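Local coordinates for mandelate racemase/muconate lactonizing enzyme family protein (Roseovarius nubinhibens ISM, PDB 3U4F) that probably acts as a magnesium-dependent enzyme of the enolase superfamily, perhaps a hydro-lyase, built round a TIM barrel, at residues Gly183-Glu195 against Glu217-His229. Residues are numbered along the deposited sequence; the frame is centred on the assembly and turned at random.
Sequences GRTEEIVPTMRRE and ELGKLLQDHGFSH
V189 fills the tight part of this contact, wedged among L218, L221, L222 and F227. Its CG1 lies anti to the backbone N (chi1 175°) and points at F227. CG1 meets F227 CE1 at 3.7 Å. CG2 meets L222 CD2, also at 3.7 Å. L222 CD2 in turn sits over one face of the F227 ring, off-centre, nearer the ring's margin. T185 CG2 extends the apolar seam to L218 CD1, while T185 OG1 hydrogen-bonds to D179 OD1 and G171 N. Helices 184-195 and 217-224 run nearly parallel, 16° apart, as neighbouring outer helices of the TIM barrel, with strand 201-205 between them in the chain. L222 and F227 also pack on that strand. A Schellman motif ends helix 217-224, with G226 at positive phi. R193 grips this end: NE donates to H225 O at 2.9 Å, nearly straight (166°) and in the guanidinium plane. The bond from NH2 to G226 O is more bent and tilted. R193 NH1 hydrogen-bonds to G197 O and A200 O. A leucine in place of R193 would probably leave the carbonyls of H225 and G226 without these donors and their turn less firmly held to helix 184-195. Nearer solvent, P190 CA packs snugly over one face of the H225 ring, a CH-pi contact. H225 ND1 donates to L221 O, which fixes the ring's turn. The loose side is at E186, exposed, whose CA only brushes L221 CD2.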
# COMPACT_ATOMS: atom_id res chain seq x y z
N GLY A 183 -29.80 -16.76 -1.02
CA GLY A 183 -29.80 -18.18 -0.67
C GLY A 183 -28.63 -19.06 -1.09
O GLY A 183 -28.55 -20.22 -0.69
N ARG A 184 -27.72 -18.54 -1.92
CA ARG A 184 -26.59 -19.37 -2.39
C ARG A 184 -25.77 -19.95 -1.24
O ARG A 184 -25.50 -21.15 -1.22
CB ARG A 184 -25.67 -18.61 -3.35
CG ARG A 184 -24.62 -19.53 -4.02
CD ARG A 184 -23.58 -18.77 -4.88
NE ARG A 184 -22.61 -19.72 -5.46
CZ ARG A 184 -21.49 -20.11 -4.86
NH1 ARG A 184 -21.19 -19.64 -3.65
NH2 ARG A 184 -20.67 -20.97 -5.48
N THR A 185 -25.39 -19.10 -0.28
CA THR A 185 -24.53 -19.55 0.83
C THR A 185 -25.23 -20.57 1.73
O THR A 185 -24.61 -21.57 2.14
CB THR A 185 -23.99 -18.36 1.64
OG1 THR A 185 -23.25 -17.54 0.75
CG2 THR A 185 -23.10 -18.81 2.80
N GLU A 186 -26.51 -20.35 2.01
CA GLU A 186 -27.27 -21.30 2.83
C GLU A 186 -27.41 -22.66 2.14
O GLU A 186 -27.53 -23.68 2.81
CB GLU A 186 -28.65 -20.73 3.21
CG GLU A 186 -28.55 -19.56 4.15
CD GLU A 186 -28.46 -18.20 3.44
OE1 GLU A 186 -28.32 -18.13 2.19
OE2 GLU A 186 -28.56 -17.19 4.17
N GLU A 187 -27.39 -22.66 0.82
CA GLU A 187 -27.50 -23.90 0.06
C GLU A 187 -26.16 -24.62 -0.03
O GLU A 187 -26.11 -25.84 0.09
CB GLU A 187 -28.04 -23.63 -1.34
CG GLU A 187 -28.23 -24.93 -2.17
CD GLU A 187 -28.61 -24.66 -3.62
OE1 GLU A 187 -28.87 -23.49 -3.97
OE2 GLU A 187 -28.66 -25.64 -4.41
N ILE A 188 -25.07 -23.87 -0.24
CA ILE A 188 -23.79 -24.51 -0.55
C ILE A 188 -23.21 -25.28 0.65
O ILE A 188 -22.62 -26.32 0.48
CB ILE A 188 -22.75 -23.50 -1.13
CG1 ILE A 188 -21.63 -24.24 -1.88
CG2 ILE A 188 -22.19 -22.63 -0.05
CD1 ILE A 188 -20.78 -23.35 -2.80
N VAL A 189 -23.41 -24.75 1.85
CA VAL A 189 -22.87 -25.37 3.06
C VAL A 189 -23.43 -26.79 3.25
O VAL A 189 -22.65 -27.73 3.23
CB VAL A 189 -23.04 -24.45 4.31
CG1 VAL A 189 -22.58 -25.15 5.59
CG2 VAL A 189 -22.26 -23.15 4.09
N PRO A 190 -24.78 -26.95 3.39
CA PRO A 190 -25.31 -28.31 3.54
C PRO A 190 -25.06 -29.18 2.30
O PRO A 190 -24.87 -30.40 2.44
CB PRO A 190 -26.82 -28.07 3.76
CG PRO A 190 -27.10 -26.77 3.06
CD PRO A 190 -25.87 -25.95 3.48
N THR A 191 -25.04 -28.57 1.12
CA THR A 191 -24.83 -29.31 -0.14
C THR A 191 -23.46 -29.97 -0.23
O THR A 191 -23.34 -31.14 -0.66
CB THR A 191 -25.03 -28.42 -1.36
OG1 THR A 191 -26.41 -28.06 -1.45
CG2 THR A 191 -24.62 -29.14 -2.63
N MSE A 192 -22.42 -29.24 0.15
CA MSE A 192 -21.08 -29.82 0.17
C MSE A 192 -20.95 -30.98 1.15
O MSE A 192 -20.36 -31.99 0.83
CB MSE A 192 -20.01 -28.77 0.46
CG MSE A 192 -19.88 -27.70 -0.64
SE MSE A 192 -19.49 -28.42 -2.43
CE MSE A 192 -17.80 -29.28 -2.06
N ARG A 193 -21.48 -30.83 2.35
CA ARG A 193 -21.36 -31.90 3.32
C ARG A 193 -22.16 -33.14 2.89
O ARG A 193 -21.68 -34.27 3.05
CB ARG A 193 -21.77 -31.45 4.71
CG ARG A 193 -21.70 -32.56 5.80
CD ARG A 193 -20.31 -33.27 5.90
NE ARG A 193 -19.21 -32.37 6.29
CZ ARG A 193 -17.91 -32.58 6.05
NH1 ARG A 193 -17.50 -33.66 5.39
NH2 ARG A 193 -17.01 -31.70 6.48
N ARG A 194 -23.35 -32.91 2.36
CA ARG A 194 -24.20 -34.01 1.91
C ARG A 194 -23.47 -34.76 0.79
O ARG A 194 -23.21 -35.96 0.90
CB ARG A 194 -25.57 -33.52 1.44
CG ARG A 194 -26.43 -34.62 0.79
CD ARG A 194 -27.77 -34.10 0.30
NE ARG A 194 -27.64 -33.34 -0.96
CZ ARG A 194 -27.86 -32.03 -1.06
NH1 ARG A 194 -28.24 -31.32 0.00
NH2 ARG A 194 -27.73 -31.42 -2.24
N GLU A 195 -23.11 -34.02 -0.26
CA GLU A 195 -22.56 -34.62 -1.47
C GLU A 195 -21.15 -35.18 -1.34
O GLU A 195 -20.81 -36.17 -2.00
CB GLU A 195 -22.67 -33.63 -2.65
CG GLU A 195 -24.10 -33.22 -3.03
CD GLU A 195 -24.96 -34.37 -3.59
OE1 GLU A 195 -24.42 -35.19 -4.37
OE2 GLU A 195 -26.17 -34.45 -3.26
N GLU A 217 -23.43 -16.02 12.49
CA GLU A 217 -24.58 -16.84 12.01
C GLU A 217 -24.13 -17.90 10.99
O GLU A 217 -24.44 -19.09 11.13
CB GLU A 217 -25.64 -15.93 11.39
CG GLU A 217 -26.94 -16.63 11.01
CD GLU A 217 -27.89 -15.73 10.20
OE1 GLU A 217 -29.12 -15.99 10.23
OE2 GLU A 217 -27.42 -14.78 9.52
N LEU A 218 -23.37 -17.47 9.98
CA LEU A 218 -22.79 -18.44 9.03
C LEU A 218 -21.87 -19.43 9.73
O LEU A 218 -21.90 -20.63 9.41
CB LEU A 218 -22.02 -17.74 7.90
CG LEU A 218 -21.26 -18.61 6.86
CD1 LEU A 218 -22.16 -19.67 6.26
CD2 LEU A 218 -20.68 -17.71 5.75
N GLY A 219 -21.02 -18.94 10.64
CA GLY A 219 -20.12 -19.81 11.38
C GLY A 219 -20.83 -20.94 12.12
O GLY A 219 -20.31 -22.06 12.21
N LYS A 220 -22.02 -20.65 12.65
CA LYS A 220 -22.85 -21.70 13.29
C LYS A 220 -23.33 -22.76 12.30
O LYS A 220 -23.34 -23.95 12.63
CB LYS A 220 -24.11 -21.12 13.96
CG LYS A 220 -23.85 -19.99 14.90
CD LYS A 220 -22.84 -20.31 15.94
CE LYS A 220 -22.71 -19.13 16.87
NZ LYS A 220 -24.03 -18.78 17.48
N LEU A 221 -23.78 -22.33 11.13
CA LEU A 221 -24.19 -23.24 10.07
C LEU A 221 -23.00 -24.11 9.62
O LEU A 221 -23.14 -25.31 9.38
CB LEU A 221 -24.76 -22.46 8.88
CG LEU A 221 -25.25 -23.21 7.64
CD1 LEU A 221 -26.48 -24.10 7.97
CD2 LEU A 221 -25.63 -22.21 6.53
N LEU A 222 -21.82 -23.50 9.48
CA LEU A 222 -20.61 -24.24 9.08
C LEU A 222 -20.28 -25.31 10.12
O LEU A 222 -19.97 -26.46 9.79
CB LEU A 222 -19.43 -23.25 8.97
CG LEU A 222 -19.51 -22.20 7.87
CD1 LEU A 222 -18.33 -21.24 7.98
CD2 LEU A 222 -19.55 -22.85 6.52
N GLN A 223 -20.35 -24.92 11.39
CA GLN A 223 -20.14 -25.85 12.50
C GLN A 223 -21.15 -27.00 12.48
O GLN A 223 -20.75 -28.15 12.64
CB GLN A 223 -20.17 -25.10 13.82
CG GLN A 223 -18.92 -24.23 14.04
CD GLN A 223 -19.01 -23.32 15.24
OE1 GLN A 223 -20.08 -23.15 15.84
NE2 GLN A 223 -17.90 -22.72 15.60
N ASP A 224 -22.44 -26.69 12.27
CA ASP A 224 -23.51 -27.73 12.14
C ASP A 224 -23.21 -28.74 11.01
O ASP A 224 -23.56 -29.93 11.09
CB ASP A 224 -24.87 -27.10 11.87
CG ASP A 224 -25.41 -26.29 13.04
OD1 ASP A 224 -24.88 -26.35 14.17
OD2 ASP A 224 -26.41 -25.57 12.81
N HIS A 225 -22.55 -28.27 9.95
CA HIS A 225 -22.22 -29.16 8.84
C HIS A 225 -20.77 -29.60 8.78
O HIS A 225 -20.33 -30.13 7.78
CB HIS A 225 -22.71 -28.58 7.51
CG HIS A 225 -24.21 -28.54 7.42
ND1 HIS A 225 -24.96 -27.50 7.93
CD2 HIS A 225 -25.10 -29.44 6.93
CE1 HIS A 225 -26.25 -27.75 7.73
NE2 HIS A 225 -26.36 -28.91 7.12
N GLY A 226 -20.05 -29.43 9.87
CA GLY A 226 -18.72 -30.00 9.98
C GLY A 226 -17.65 -29.37 9.09
O GLY A 226 -16.63 -30.01 8.82
N PHE A 227 -17.85 -28.12 8.67
CA PHE A 227 -16.73 -27.38 8.07
C PHE A 227 -15.63 -27.13 9.10
O PHE A 227 -15.88 -27.04 10.32
CB PHE A 227 -17.20 -26.06 7.44
CG PHE A 227 -17.78 -26.20 6.06
CD1 PHE A 227 -18.96 -26.95 5.83
CD2 PHE A 227 -17.19 -25.52 4.99
CE1 PHE A 227 -19.53 -27.03 4.55
CE2 PHE A 227 -17.74 -25.60 3.70
CZ PHE A 227 -18.91 -26.35 3.48
N SER A 228 -14.38 -27.01 8.63
CA SER A 228 -13.25 -26.90 9.55
C SER A 228 -12.37 -25.66 9.36
O SER A 228 -11.33 -25.54 10.05
CB SER A 228 -12.39 -28.17 9.48
OG SER A 228 -12.14 -28.52 8.12
N HIS A 229 -12.80 -24.73 8.49
CA HIS A 229 -11.94 -23.60 8.09
C HIS A 229 -12.89 -22.53 7.51
O HIS A 229 -13.60 -22.79 6.54
CB HIS A 229 -10.95 -24.14 7.04
CG HIS A 229 -10.10 -23.11 6.35
ND1 HIS A 229 -8.73 -23.12 6.42
CD2 HIS A 229 -10.43 -22.08 5.53
CE1 HIS A 229 -8.24 -22.13 5.68
NE2 HIS A 229 -9.26 -21.49 5.13